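PDB 6TWM: N-acetyl-L-2,4-diaminobutyric acid deacetylase from Ruegeria pomeroyi, which probably hydrolyses N-acetyl-L-2,4-diaminobutyric acid to release acetate and 2,4-diaminobutyric acid, a zinc-dependent step in the bacterial breakdown of ectoine. Local coordinates for residues Val43-Thr48 with Phe97-Phe102; Ala63-Glu68 with Arg113-Arg118; Thr139-Ala144 with Glu206-Val211; Val148-Gly153 with Val213-Gly218. One frame throughout, in Å; residues are numbered along the deposited sequence.

Contact 1: residues Val43-Thr48 with Phe97-Phe102; sequences VMIPLT and FNYPAF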
loop_
_atom_site.group_PDB
_atom_site.type_symbol
_atom_site.label_atom_id
_atom_site.label_comp_id
_atom_site.label_asym_id
_atom_site.label_seq_id
_atom_site.Cartn_x
_atom_site.Cartn_y
_atom_site.Cartn_z
ATOM N N VAL A 43 -3.011 19.876 -10.371
ATOM C CA VAL A 43 -2.325 18.607 -10.169
ATOM C C VAL A 43 -2.873 17.635 -11.204
ATOM O O VAL A 43 -4.074 17.340 -11.218
ATOM C CB VAL A 43 -2.521 18.075 -8.742
ATOM C CG1 VAL A 43 -1.838 16.722 -8.586
ATOM C CG2 VAL A 43 -1.977 19.068 -7.726
ATOM N N MET A 44 -2.001 17.153 -12.083
ATOM C CA MET A 44 -2.393 16.266 -13.175
ATOM C C MET A 44 -2.056 14.838 -12.756
ATOM O O MET A 44 -0.978 14.318 -13.050
ATOM C CB MET A 44 -1.693 16.662 -14.469
ATOM C CG MET A 44 -1.967 18.094 -14.900
ATOM S SD MET A 44 -3.669 18.351 -15.443
ATOM C CE MET A 44 -3.603 17.634 -17.082
ATOM N N ILE A 45 -2.995 14.203 -12.060
ATOM C CA ILE A 45 -2.812 12.844 -11.559
ATOM C C ILE A 45 -2.931 11.867 -12.721
ATOM O O ILE A 45 -4.030 11.686 -13.266
ATOM C CB ILE A 45 -3.826 12.512 -10.456
ATOM C CG1 ILE A 45 -3.736 13.538 -9.324
ATOM C CG2 ILE A 45 -3.589 11.107 -9.931
ATOM C CD1 ILE A 45 -4.848 13.421 -8.305
ATOM N N PRO A 46 -1.846 11.210 -13.123
ATOM C CA PRO A 46 -1.916 10.319 -14.287
ATOM C C PRO A 46 -2.772 9.096 -14.000
ATOM O O PRO A 46 -2.708 8.509 -12.918
ATOM C CB PRO A 46 -0.451 9.931 -14.527
ATOM C CG PRO A 46 0.362 10.916 -13.718
ATOM C CD PRO A 46 -0.497 11.248 -12.543
ATOM N N LEU A 47 -3.581 8.714 -14.984
ATOM C CA LEU A 47 -4.384 7.509 -14.852
ATOM C C LEU A 47 -4.646 6.913 -16.226
ATOM O O LEU A 47 -4.570 7.594 -17.253
ATOM C CB LEU A 47 -5.712 7.774 -14.129
ATOM C CG LEU A 47 -6.767 8.576 -14.888
ATOM C CD1 LEU A 47 -8.139 8.369 -14.276
ATOM C CD2 LEU A 47 -6.406 10.034 -14.870
ATOM N N THR A 48 -4.952 5.620 -16.225
ATOM C CA THR A 48 -5.315 4.890 -17.428
ATOM C C THR A 48 -6.612 4.144 -17.168
ATOM O O THR A 48 -6.744 3.464 -16.145
ATOM C CB THR A 48 -4.214 3.908 -17.842
ATOM O OG1 THR A 48 -3.076 4.639 -18.310
ATOM C CG2 THR A 48 -4.701 2.969 -18.947
ATOM N N PHE A 97 -0.979 7.388 -6.428
ATOM C CA PHE A 97 -2.256 7.735 -5.809
ATOM C C PHE A 97 -2.176 9.093 -5.112
ATOM O O PHE A 97 -2.911 10.023 -5.459
ATOM C CB PHE A 97 -2.670 6.612 -4.850
ATOM C CG PHE A 97 -4.044 6.766 -4.263
ATOM C CD1 PHE A 97 -4.966 7.648 -4.802
ATOM C CD2 PHE A 97 -4.430 5.981 -3.188
ATOM C CE1 PHE A 97 -6.226 7.776 -4.248
ATOM C CE2 PHE A 97 -5.695 6.099 -2.640
ATOM C CZ PHE A 97 -6.592 6.996 -3.172
ATOM N N ASN A 98 -1.290 9.229 -4.127
ATOM C CA ASN A 98 -0.941 10.556 -3.618
ATOM C C ASN A 98 0.168 11.119 -4.506
ATOM O O ASN A 98 1.346 11.175 -4.148
ATOM C CB ASN A 98 -0.532 10.494 -2.153
ATOM C CG ASN A 98 -0.321 11.874 -1.544
ATOM O OD1 ASN A 98 -0.419 12.888 -2.229
ATOM N ND2 ASN A 98 -0.026 11.911 -0.249
ATOM N N TYR A 99 -0.251 11.524 -5.704
ATOM C CA TYR A 99 0.685 11.957 -6.737
ATOM C C TYR A 99 1.653 13.047 -6.286
ATOM O O TYR A 99 2.850 12.931 -6.603
ATOM C CB TYR A 99 -0.106 12.402 -7.977
ATOM C CG TYR A 99 0.761 12.852 -9.127
ATOM C CD1 TYR A 99 1.650 11.975 -9.737
ATOM C CD2 TYR A 99 0.691 14.153 -9.604
ATOM C CE1 TYR A 99 2.449 12.384 -10.791
ATOM C CE2 TYR A 99 1.486 14.574 -10.655
ATOM C CZ TYR A 99 2.363 13.685 -11.244
ATOM O OH TYR A 99 3.153 14.098 -12.291
ATOM N N PRO A 100 1.239 14.105 -5.576
ATOM C CA PRO A 100 2.239 15.084 -5.114
ATOM C C PRO A 100 3.302 14.476 -4.218
ATOM O O PRO A 100 4.478 14.850 -4.314
ATOM C CB PRO A 100 1.393 16.126 -4.370
ATOM C CG PRO A 100 0.042 16.003 -4.968
ATOM C CD PRO A 100 -0.131 14.545 -5.256
ATOM N N ALA A 101 2.920 13.540 -3.346
ATOM C CA ALA A 101 3.910 12.851 -2.525
ATOM C C ALA A 101 4.823 11.979 -3.380
ATOM O O ALA A 101 6.033 11.911 -3.138
ATOM C CB ALA A 101 3.212 12.017 -1.454
ATOM N N PHE A 102 4.257 11.308 -4.386
ATOM C CA PHE A 102 5.056 10.481 -5.285
ATOM C C PHE A 102 6.097 11.318 -6.021
ATOM O O PHE A 102 7.265 10.924 -6.132
ATOM C CB PHE A 102 4.134 9.760 -6.269
ATOM C CG PHE A 102 4.854 9.029 -7.367
ATOM C CD1 PHE A 102 5.486 7.821 -7.116
ATOM C CD2 PHE A 102 4.886 9.543 -8.656
ATOM C CE1 PHE A 102 6.141 7.142 -8.126
ATOM C CE2 PHE A 102 5.536 8.869 -9.671
ATOM C CZ PHE A 102 6.167 7.668 -9.405
HETATM O O HOH W 1 1.375 15.447 -13.795
#
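Pro46 lies over one face of the Tyr99 ring and Val43 meets its edge. The proline contact is a CH-pi interaction: CD of Pro46 stands 3.7 Å from the ring centroid of Tyr99, only 18° off the normal. In the ring plane, Val43 CG1 reaches Tyr99 CD2 at 3.7 Å and also touches CG of Pro100, 4.1 Å away. The backbone oxygen of Met44 comes in obliquely, 3.4 Å from Tyr99 CE2. At the base of the side chain, Ile45 CG1 packs on Tyr99 CB. With CG of Tyr99 anti to the backbone N (chi1 -179°), the ring extends from the first turn of helix 99-104 onto strand 42-52, just after Asn98 at the N-cap position. Ile45 also touches Val94 of the neighbouring strand and Ile132 of helix 128-140, in the buried layer beside the sheet. No direct hydrogen bond joins the two segments. A water instead donates to Met44 O at 2.7 Å and is hydrogen-bonded to Tyr99 OH, which also pairs with Arg103. The chemistry thus implies adhesion by apolar surface, with the polar links gathered at the phenol oxygen, through the water and Arg103.

Contact 2: residues Ala63-Glu68 with Arg113-Arg118; sequences ANHGDE and RGNLNR. With ZN (zinc ion), chain M.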
loop_
_atom_site.group_PDB
_atom_site.type_symbol
_atom_site.label_atom_id
_atom_site.label_comp_id
_atom_site.label_asym_id
_atom_site.label_seq_id
_atom_site.Cartn_x
_atom_site.Cartn_y
_atom_site.Cartn_z
ATOM N N ALA A 63 1.306 3.978 -4.818
ATOM C CA ALA A 63 1.877 5.178 -4.210
ATOM C C ALA A 63 0.825 5.971 -3.435
ATOM O O ALA A 63 0.792 7.204 -3.479
ATOM C CB ALA A 63 2.564 6.065 -5.252
ATOM N N ASN A 64 -0.059 5.255 -2.733
ATOM C CA ASN A 64 -0.835 5.882 -1.666
ATOM C C ASN A 64 0.090 6.696 -0.772
ATOM O O ASN A 64 -0.167 7.870 -0.488
ATOM C CB ASN A 64 -1.582 4.804 -0.872
ATOM C CG ASN A 64 -2.490 5.370 0.219
ATOM O OD1 ASN A 64 -2.330 6.502 0.674
ATOM N ND2 ASN A 64 -3.456 4.564 0.645
ATOM N N HIS A 65 1.181 6.081 -0.330
ATOM C CA HIS A 65 2.330 6.790 0.213
ATOM C C HIS A 65 3.388 6.894 -0.880
ATOM O O HIS A 65 3.625 5.935 -1.620
ATOM C CB HIS A 65 2.889 6.075 1.445
ATOM C CG HIS A 65 1.913 5.971 2.577
ATOM N ND1 HIS A 65 1.364 4.773 2.982
ATOM C CD2 HIS A 65 1.380 6.921 3.384
ATOM C CE1 HIS A 65 0.542 4.988 3.995
ATOM N NE2 HIS A 65 0.534 6.282 4.259
ATOM N N GLY A 66 4.024 8.064 -0.972
ATOM C CA GLY A 66 4.771 8.403 -2.173
ATOM C C GLY A 66 6.028 7.588 -2.396
ATOM O O GLY A 66 6.419 7.355 -3.544
ATOM N N ASP A 67 6.676 7.140 -1.321
ATOM C CA ASP A 67 7.990 6.501 -1.407
ATOM C C ASP A 67 7.895 4.980 -1.407
ATOM O O ASP A 67 8.756 4.294 -0.848
ATOM C CB ASP A 67 8.890 6.986 -0.271
ATOM C CG ASP A 67 8.308 6.716 1.106
ATOM O OD1 ASP A 67 7.142 6.280 1.193
ATOM O OD2 ASP A 67 9.019 6.944 2.109
ATOM N N GLU A 68 6.855 4.431 -2.031
ATOM C CA GLU A 68 6.630 2.991 -2.098
ATOM C C GLU A 68 6.360 2.623 -3.548
ATOM O O GLU A 68 5.398 3.116 -4.148
ATOM C CB GLU A 68 5.470 2.590 -1.186
ATOM C CG GLU A 68 5.647 3.116 0.230
ATOM C CD GLU A 68 4.437 2.904 1.098
ATOM O OE1 GLU A 68 3.430 2.355 0.601
ATOM O OE2 GLU A 68 4.500 3.281 2.288
ATOM N N ARG A 113 1.545 18.215 3.771
ATOM C CA ARG A 113 2.023 17.198 4.711
ATOM C C ARG A 113 0.953 16.140 4.966
ATOM O O ARG A 113 0.890 15.538 6.041
ATOM C CB ARG A 113 2.484 17.834 6.024
ATOM C CG ARG A 113 3.525 18.924 5.848
ATOM C CD ARG A 113 4.555 18.544 4.796
ATOM N NE ARG A 113 5.917 18.729 5.283
ATOM C CZ ARG A 113 7.008 18.667 4.523
ATOM N NH1 ARG A 113 6.913 18.419 3.221
ATOM N NH2 ARG A 113 8.200 18.854 5.071
ATOM N N GLY A 114 0.106 15.910 3.964
ATOM C CA GLY A 114 -1.054 15.058 4.144
ATOM C C GLY A 114 -0.716 13.595 3.949
ATOM O O GLY A 114 -0.139 13.204 2.928
ATOM N N ASN A 115 -1.064 12.784 4.942
ATOM C CA ASN A 115 -1.019 11.334 4.824
ATOM C C ASN A 115 -2.314 10.883 4.159
ATOM O O ASN A 115 -3.389 10.968 4.762
ATOM C CB ASN A 115 -0.840 10.704 6.203
ATOM C CG ASN A 115 -0.713 9.194 6.153
ATOM O OD1 ASN A 115 -0.938 8.565 5.120
ATOM N ND2 ASN A 115 -0.343 8.603 7.282
ATOM N N LEU A 116 -2.221 10.423 2.910
ATOM C CA LEU A 116 -3.427 10.054 2.178
ATOM C C LEU A 116 -4.141 8.878 2.827
ATOM O O LEU A 116 -5.375 8.808 2.797
ATOM C CB LEU A 116 -3.092 9.734 0.720
ATOM C CG LEU A 116 -4.293 9.365 -0.158
ATOM C CD1 LEU A 116 -5.302 10.505 -0.211
ATOM C CD2 LEU A 116 -3.856 8.980 -1.559
ATOM N N ASN A 117 -3.398 7.953 3.431
ATOM C CA ASN A 117 -4.030 6.811 4.076
ATOM C C ASN A 117 -4.531 7.127 5.479
ATOM O O ASN A 117 -4.841 6.199 6.233
ATOM C CB ASN A 117 -3.073 5.620 4.122
ATOM C CG ASN A 117 -3.805 4.290 4.047
ATOM O OD1 ASN A 117 -4.978 4.234 3.667
ATOM N ND2 ASN A 117 -3.120 3.213 4.414
ATOM N N ARG A 118 -4.592 8.408 5.848
ATOM C CA ARG A 118 -5.289 8.848 7.049
ATOM C C ARG A 118 -6.278 9.962 6.735
ATOM O O ARG A 118 -6.797 10.596 7.662
ATOM C CB ARG A 118 -4.297 9.309 8.124
ATOM C CG ARG A 118 -3.415 8.197 8.665
ATOM C CD ARG A 118 -4.202 7.235 9.545
ATOM N NE ARG A 118 -3.389 6.092 9.956
ATOM C CZ ARG A 118 -3.834 5.082 10.698
ATOM N NH1 ARG A 118 -5.090 5.069 11.118
ATOM N NH2 ARG A 118 -3.020 4.085 11.020
HETATM ZN ZN ZN M . 2.429 2.290 3.220
#
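His65 and Asn115 meet with imidazole and amide planes 57° apart, beside a zinc site built on the HxxE motif, in which His65 and Glu68 are the first and last residues of a type I turn. ND1 of His65 is turned to the zinc as a ligand, at a long 2.7 Å, while NE2 donates to Asn115 OD1 at 2.8 Å, the donor lying 30° from the carbonyl plane. Asn115 is therefore a second-shell residue, and its OD1 also takes a weak bond from Asn117 N. CG of Asn115 is anti to the backbone N, which carries the amide across to the histidine. A leucine at this position would probably leave His65 NE2 without its acceptor and the imidazole freer to turn about the CB-CG bond. Asn64 and Asn117 cross at about a right angle, their amides 65° apart, and are linked by a weak bond from Asn64 ND2 to Asn117 OD1, 3.4 Å long. Stronger partners lie elsewhere: Asp149 for Asn64 and the backbone N of Tyr201 for Asn117. His151 completes the protein ligands of the metal. At the end of the turn, Glu68 binds the zinc through OE2 at 2.5 Å.

Contact 3: residues Thr139-Ala144 with Glu206-Val211; sequences TLLPMA and EEMGKV
Met208 and Lys210 flank Gly209 in the Schellman motif that ends helix 201-207, and both reach across to the chain leaving helix 128-140. The motif is diagnosed by the positive phi of Gly209 and two backbone bonds back into the last turn, one of them Gly209 N to Glu206 O at 2.8 Å. From this turn Met208 lays its thioether alongside the other segment. SD is 3.8 Å from Leu141 CB, and a bend at the last torsion (chi3 67°) brings CE against Pro142, where it lies 3.7 Å from CA and 4.0 Å from CG of that proline. Leu141 itself continues onto Tyr201, Ala204 and Val205 of helix 201-207, so the two helix ends share an apolar seam, with the exposed Pro142 at its outer margin. Lys210 works on the polar side. Bent at chi2 and chi4, its chain curls toward backbone carbonyls just before strand 146-149. Leu141 O, already the acceptor for Ala144 N, lies 2.8 Å from Lys210 NZ. Lys210 NZ donates to Ala144 O from nearly straight ahead, at a C=O...N angle of 163°, and the refined separation of 2.5 Å is short enough to be doubtful in detail.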
loop_
_atom_site.group_PDB
_atom_site.type_symbol
_atom_site.label_atom_id
_atom_site.label_comp_id
_atom_site.label_asym_id
_atom_site.label_seq_id
_atom_site.Cartn_x
_atom_site.Cartn_y
_atom_site.Cartn_z
ATOM N N THR A 139 -16.631 9.275 -5.704
ATOM C CA THR A 139 -16.770 9.141 -7.149
ATOM C C THR A 139 -16.211 7.834 -7.694
ATOM O O THR A 139 -16.874 7.171 -8.496
ATOM C CB THR A 139 -16.103 10.328 -7.864
ATOM O OG1 THR A 139 -16.630 11.558 -7.351
ATOM C CG2 THR A 139 -16.357 10.259 -9.362
ATOM N N LEU A 140 -15.009 7.434 -7.279
ATOM C CA LEU A 140 -14.374 6.280 -7.906
ATOM C C LEU A 140 -14.752 4.959 -7.238
ATOM O O LEU A 140 -15.125 4.006 -7.927
ATOM C CB LEU A 140 -12.855 6.463 -7.919
ATOM C CG LEU A 140 -12.369 7.537 -8.897
ATOM C CD1 LEU A 140 -10.851 7.570 -8.958
ATOM C CD2 LEU A 140 -12.967 7.323 -10.287
ATOM N N LEU A 141 -14.658 4.883 -5.913
ATOM C CA LEU A 141 -14.988 3.639 -5.218
ATOM C C LEU A 141 -16.391 3.120 -5.518
ATOM O O LEU A 141 -16.530 1.899 -5.709
ATOM C CB LEU A 141 -14.797 3.814 -3.704
ATOM C CG LEU A 141 -13.394 3.535 -3.162
ATOM C CD1 LEU A 141 -13.372 3.611 -1.645
ATOM C CD2 LEU A 141 -12.907 2.180 -3.640
ATOM N N PRO A 142 -17.449 3.940 -5.571
ATOM C CA PRO A 142 -18.761 3.404 -5.968
ATOM C C PRO A 142 -18.780 2.805 -7.364
ATOM O O PRO A 142 -19.642 1.964 -7.646
ATOM C CB PRO A 142 -19.684 4.625 -5.871
ATOM C CG PRO A 142 -19.026 5.508 -4.887
ATOM C CD PRO A 142 -17.558 5.344 -5.129
ATOM N N MET A 143 -17.864 3.208 -8.246
ATOM C CA MET A 143 -17.746 2.593 -9.561
ATOM C C MET A 143 -17.031 1.250 -9.526
ATOM O O MET A 143 -17.098 0.504 -10.509
ATOM C CB MET A 143 -16.996 3.525 -10.520
ATOM C CG MET A 143 -17.714 4.825 -10.836
ATOM S SD MET A 143 -16.646 6.032 -11.647
ATOM C CE MET A 143 -16.368 5.238 -13.227
ATOM N N ALA A 144 -16.356 0.925 -8.428
ATOM C CA ALA A 144 -15.452 -0.212 -8.372
ATOM C C ALA A 144 -16.072 -1.376 -7.613
ATOM O O ALA A 144 -16.830 -1.192 -6.658
ATOM C CB ALA A 144 -14.127 0.181 -7.715
ATOM N N GLU A 206 -13.539 -1.262 2.696
ATOM C CA GLU A 206 -14.163 -2.354 3.433
ATOM C C GLU A 206 -15.559 -1.980 3.918
ATOM O O GLU A 206 -16.487 -2.792 3.834
ATOM C CB GLU A 206 -13.271 -2.762 4.605
ATOM C CG GLU A 206 -11.934 -3.340 4.182
ATOM C CD GLU A 206 -10.920 -3.356 5.306
ATOM O OE1 GLU A 206 -11.210 -2.784 6.378
ATOM O OE2 GLU A 206 -9.830 -3.936 5.115
ATOM N N GLU A 207 -15.730 -0.755 4.425
ATOM C CA GLU A 207 -17.035 -0.341 4.929
ATOM C C GLU A 207 -18.060 -0.171 3.816
ATOM O O GLU A 207 -19.262 -0.138 4.100
ATOM C CB GLU A 207 -16.903 0.951 5.733
ATOM C CG GLU A 207 -16.309 0.742 7.114
ATOM C CD GLU A 207 -16.157 2.033 7.891
ATOM O OE1 GLU A 207 -16.322 3.114 7.286
ATOM O OE2 GLU A 207 -15.872 1.967 9.105
ATOM N N MET A 208 -17.619 -0.064 2.564
ATOM C CA MET A 208 -18.535 -0.114 1.432
ATOM C C MET A 208 -18.869 -1.538 1.012
ATOM O O MET A 208 -19.620 -1.722 0.047
ATOM C CB MET A 208 -17.950 0.644 0.238
ATOM C CG MET A 208 -18.118 2.148 0.315
ATOM S SD MET A 208 -17.540 2.972 -1.178
ATOM C CE MET A 208 -18.750 2.391 -2.366
ATOM N N GLY A 209 -18.337 -2.542 1.706
ATOM C CA GLY A 209 -18.559 -3.924 1.332
ATOM C C GLY A 209 -17.815 -4.372 0.098
ATOM O O GLY A 209 -18.120 -5.442 -0.438
ATOM N N LYS A 210 -16.850 -3.588 -0.373
ATOM C CA LYS A 210 -16.092 -3.922 -1.566
ATOM C C LYS A 210 -14.925 -4.842 -1.218
ATOM O O LYS A 210 -14.576 -5.037 -0.053
ATOM C CB LYS A 210 -15.583 -2.653 -2.249
ATOM C CG LYS A 210 -16.680 -1.671 -2.625
ATOM C CD LYS A 210 -17.612 -2.262 -3.667
ATOM C CE LYS A 210 -18.709 -1.281 -4.046
ATOM N NZ LYS A 210 -18.166 -0.116 -4.794
ATOM N N VAL A 211 -14.324 -5.414 -2.256
ATOM C CA VAL A 211 -13.145 -6.256 -2.088
ATOM C C VAL A 211 -11.908 -5.371 -2.021
ATOM O O VAL A 211 -11.700 -4.501 -2.876
ATOM C CB VAL A 211 -13.034 -7.277 -3.230
ATOM C CG1 VAL A 211 -12.090 -8.396 -2.837
ATOM C CG2 VAL A 211 -14.402 -7.830 -3.581
#

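Contact 4: residues Val148-Gly153 with Val213-Gly218; sequences VDFHSG and VTTELG. With DAB (2,4-diaminobutyric acid), chain N.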
loop_
_atom_site.group_PDB
_atom_site.type_symbol
_atom_site.label_atom_id
_atom_site.label_comp_id
_atom_site.label_asym_id
_atom_site.label_seq_id
_atom_site.Cartn_x
_atom_site.Cartn_y
_atom_site.Cartn_z
ATOM N N VAL A 148 -7.402 -2.644 -5.369
ATOM C CA VAL A 148 -6.053 -3.079 -5.023
ATOM C C VAL A 148 -5.231 -1.829 -4.743
ATOM O O VAL A 148 -5.033 -0.991 -5.633
ATOM C CB VAL A 148 -5.424 -3.927 -6.139
ATOM C CG1 VAL A 148 -4.036 -4.401 -5.733
ATOM C CG2 VAL A 148 -6.325 -5.110 -6.473
ATOM N N ASP A 149 -4.765 -1.697 -3.504
ATOM C CA ASP A 149 -4.054 -0.509 -3.040
ATOM C C ASP A 149 -2.675 -0.942 -2.551
ATOM O O ASP A 149 -2.532 -1.458 -1.438
ATOM C CB ASP A 149 -4.847 0.200 -1.948
ATOM C CG ASP A 149 -4.225 1.514 -1.539
ATOM O OD1 ASP A 149 -4.089 2.406 -2.404
ATOM O OD2 ASP A 149 -3.883 1.657 -0.348
ATOM N N PHE A 150 -1.664 -0.722 -3.384
ATOM C CA PHE A 150 -0.324 -1.208 -3.097
ATOM C C PHE A 150 0.341 -0.402 -1.989
ATOM O O PHE A 150 0.165 0.814 -1.876
ATOM C CB PHE A 150 0.537 -1.152 -4.354
ATOM C CG PHE A 150 0.278 -2.275 -5.314
ATOM C CD1 PHE A 150 0.739 -3.553 -5.046
ATOM C CD2 PHE A 150 -0.421 -2.050 -6.490
ATOM C CE1 PHE A 150 0.505 -4.584 -5.932
ATOM C CE2 PHE A 150 -0.658 -3.078 -7.379
ATOM C CZ PHE A 150 -0.194 -4.347 -7.100
ATOM N N HIS A 151 1.135 -1.096 -1.177
ATOM C CA HIS A 151 1.895 -0.462 -0.112
ATOM C C HIS A 151 3.212 -1.200 0.077
ATOM O O HIS A 151 3.307 -2.408 -0.153
ATOM C CB HIS A 151 1.116 -0.441 1.206
ATOM C CG HIS A 151 -0.005 0.547 1.231
ATOM N ND1 HIS A 151 0.184 1.880 1.522
ATOM C CD2 HIS A 151 -1.331 0.397 1.002
ATOM C CE1 HIS A 151 -0.976 2.508 1.475
ATOM N NE2 HIS A 151 -1.913 1.632 1.160
ATOM N N SER A 152 4.231 -0.451 0.496
ATOM C CA SER A 152 5.527 -1.002 0.859
ATOM C C SER A 152 6.033 -0.257 2.087
ATOM O O SER A 152 5.347 0.610 2.638
ATOM C CB SER A 152 6.510 -0.923 -0.313
ATOM O OG SER A 152 5.905 -1.395 -1.508
ATOM N N GLY A 153 7.245 -0.598 2.526
ATOM C CA GLY A 153 7.738 -0.063 3.784
ATOM C C GLY A 153 8.029 1.424 3.753
ATOM O O GLY A 153 7.916 2.102 4.778
ATOM N N VAL A 213 -7.644 -5.409 -1.666
ATOM C CA VAL A 213 -6.336 -6.048 -1.632
ATOM C C VAL A 213 -5.332 -4.994 -1.195
ATOM O O VAL A 213 -5.231 -3.929 -1.817
ATOM C CB VAL A 213 -5.940 -6.642 -2.991
ATOM C CG1 VAL A 213 -4.472 -7.068 -2.969
ATOM C CG2 VAL A 213 -6.834 -7.817 -3.337
ATOM N N THR A 214 -4.608 -5.279 -0.119
ATOM C CA THR A 214 -3.534 -4.416 0.346
ATOM C C THR A 214 -2.292 -5.265 0.576
ATOM O O THR A 214 -2.382 -6.473 0.813
ATOM C CB THR A 214 -3.922 -3.666 1.629
ATOM O OG1 THR A 214 -2.898 -2.717 1.957
ATOM C CG2 THR A 214 -4.106 -4.638 2.784
ATOM N N THR A 215 -1.127 -4.626 0.479
ATOM C CA THR A 215 0.142 -5.339 0.496
ATOM C C THR A 215 1.144 -4.599 1.368
ATOM O O THR A 215 0.920 -3.464 1.794
ATOM C CB THR A 215 0.728 -5.494 -0.916
ATOM O OG1 THR A 215 1.023 -4.199 -1.456
ATOM C CG2 THR A 215 -0.241 -6.219 -1.842
ATOM N N GLU A 216 2.258 -5.279 1.641
ATOM C CA GLU A 216 3.492 -4.648 2.114
ATOM C C GLU A 216 4.622 -5.407 1.427
ATOM O O GLU A 216 5.011 -6.491 1.874
ATOM C CB GLU A 216 3.632 -4.692 3.630
ATOM C CG GLU A 216 2.672 -3.792 4.399
ATOM C CD GLU A 216 2.892 -2.319 4.126
ATOM O OE1 GLU A 216 4.023 -1.940 3.763
ATOM O OE2 GLU A 216 1.929 -1.537 4.280
ATOM N N LEU A 217 5.132 -4.847 0.337
ATOM C CA LEU A 217 6.099 -5.517 -0.528
ATOM C C LEU A 217 7.457 -4.841 -0.350
ATOM O O LEU A 217 7.798 -3.905 -1.073
ATOM C CB LEU A 217 5.633 -5.472 -1.985
ATOM C CG LEU A 217 4.202 -5.952 -2.252
ATOM C CD1 LEU A 217 3.842 -5.759 -3.713
ATOM C CD2 LEU A 217 4.025 -7.410 -1.840
ATOM N N GLY A 218 8.228 -5.315 0.623
ATOM C CA GLY A 218 9.550 -4.771 0.863
ATOM C C GLY A 218 9.549 -3.395 1.497
ATOM O O GLY A 218 8.764 -3.127 2.411
HETATM N N DAB N . -0.020 2.234 7.130
HETATM C CA DAB N . 0.979 1.180 7.232
HETATM C C DAB N . 2.214 1.384 6.297
HETATM O O DAB N . 3.370 1.268 6.793
HETATM C CB DAB N . 0.389 -0.192 6.918
HETATM C CG DAB N . -0.900 -0.454 7.688
HETATM N ND DAB N . -0.749 -1.004 9.019
HETATM O OXT DAB N . 1.977 1.654 5.089
#
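His151 O is approached by two successive residues of the opposite segment: Leu217 N donates to it at 3.1 Å, in the carbonyl plane and on a lone pair, while Glu216 CA lies 3.2 Å from the same oxygen in a CA-H...O contact. On its N-H side, His151 donates to Thr215 OG1, nearly straight at 170°; the hydroxyl stands between the backbone N and carbonyl carbon (chi1 63°), which turns it to this N-H. Where the strands are regular, Asp149 N reaches Val213 O at 2.8 Å, and Val148 and Val213 lie side by side on one face of the sheet. Gly153 N closes the far end on Gly218 O. Glu216, also a zinc ligand in this protein, bends at chi2, and its carboxylate comes back beside His151, with OE2 3.4 Å from CB of that residue and 3.3 Å from OXT of the bound diaminobutyrate. With an alanine in place of Glu216, the product would lose the carboxylate beside it and a gap would probably open next to His151 CB. Adjacent parallel strands whose carboxyl ends carry a zinc ligand, His151, and a pocket residue, Glu216, are in keeping with the alpha/beta fold of zinc exopeptidase relatives.

From the N terminus, contact 1 closes a loop from strand 42-52 to the start of helix 99-104. Contact 2 opens inside that loop, at 63-68, and closes beyond it, at 113-118, so the two cross; they also touch, Asn98 N lying 3.0 Å from Ala63 O in a probable hydrogen bond. Contacts 3 and 4 follow in series and cross in turn: 139-144 runs on toward 148-153, and 206-211 toward 213-218. Contact 3 thus joins the ends of two helices whose following strands pair in contact 4. Contacts 2 and 4 meet at the zinc, where Glu68 OE1 is 2.9 Å from Ser152 N, bringing the loop after strand 57-61 to the end of strand 146-149.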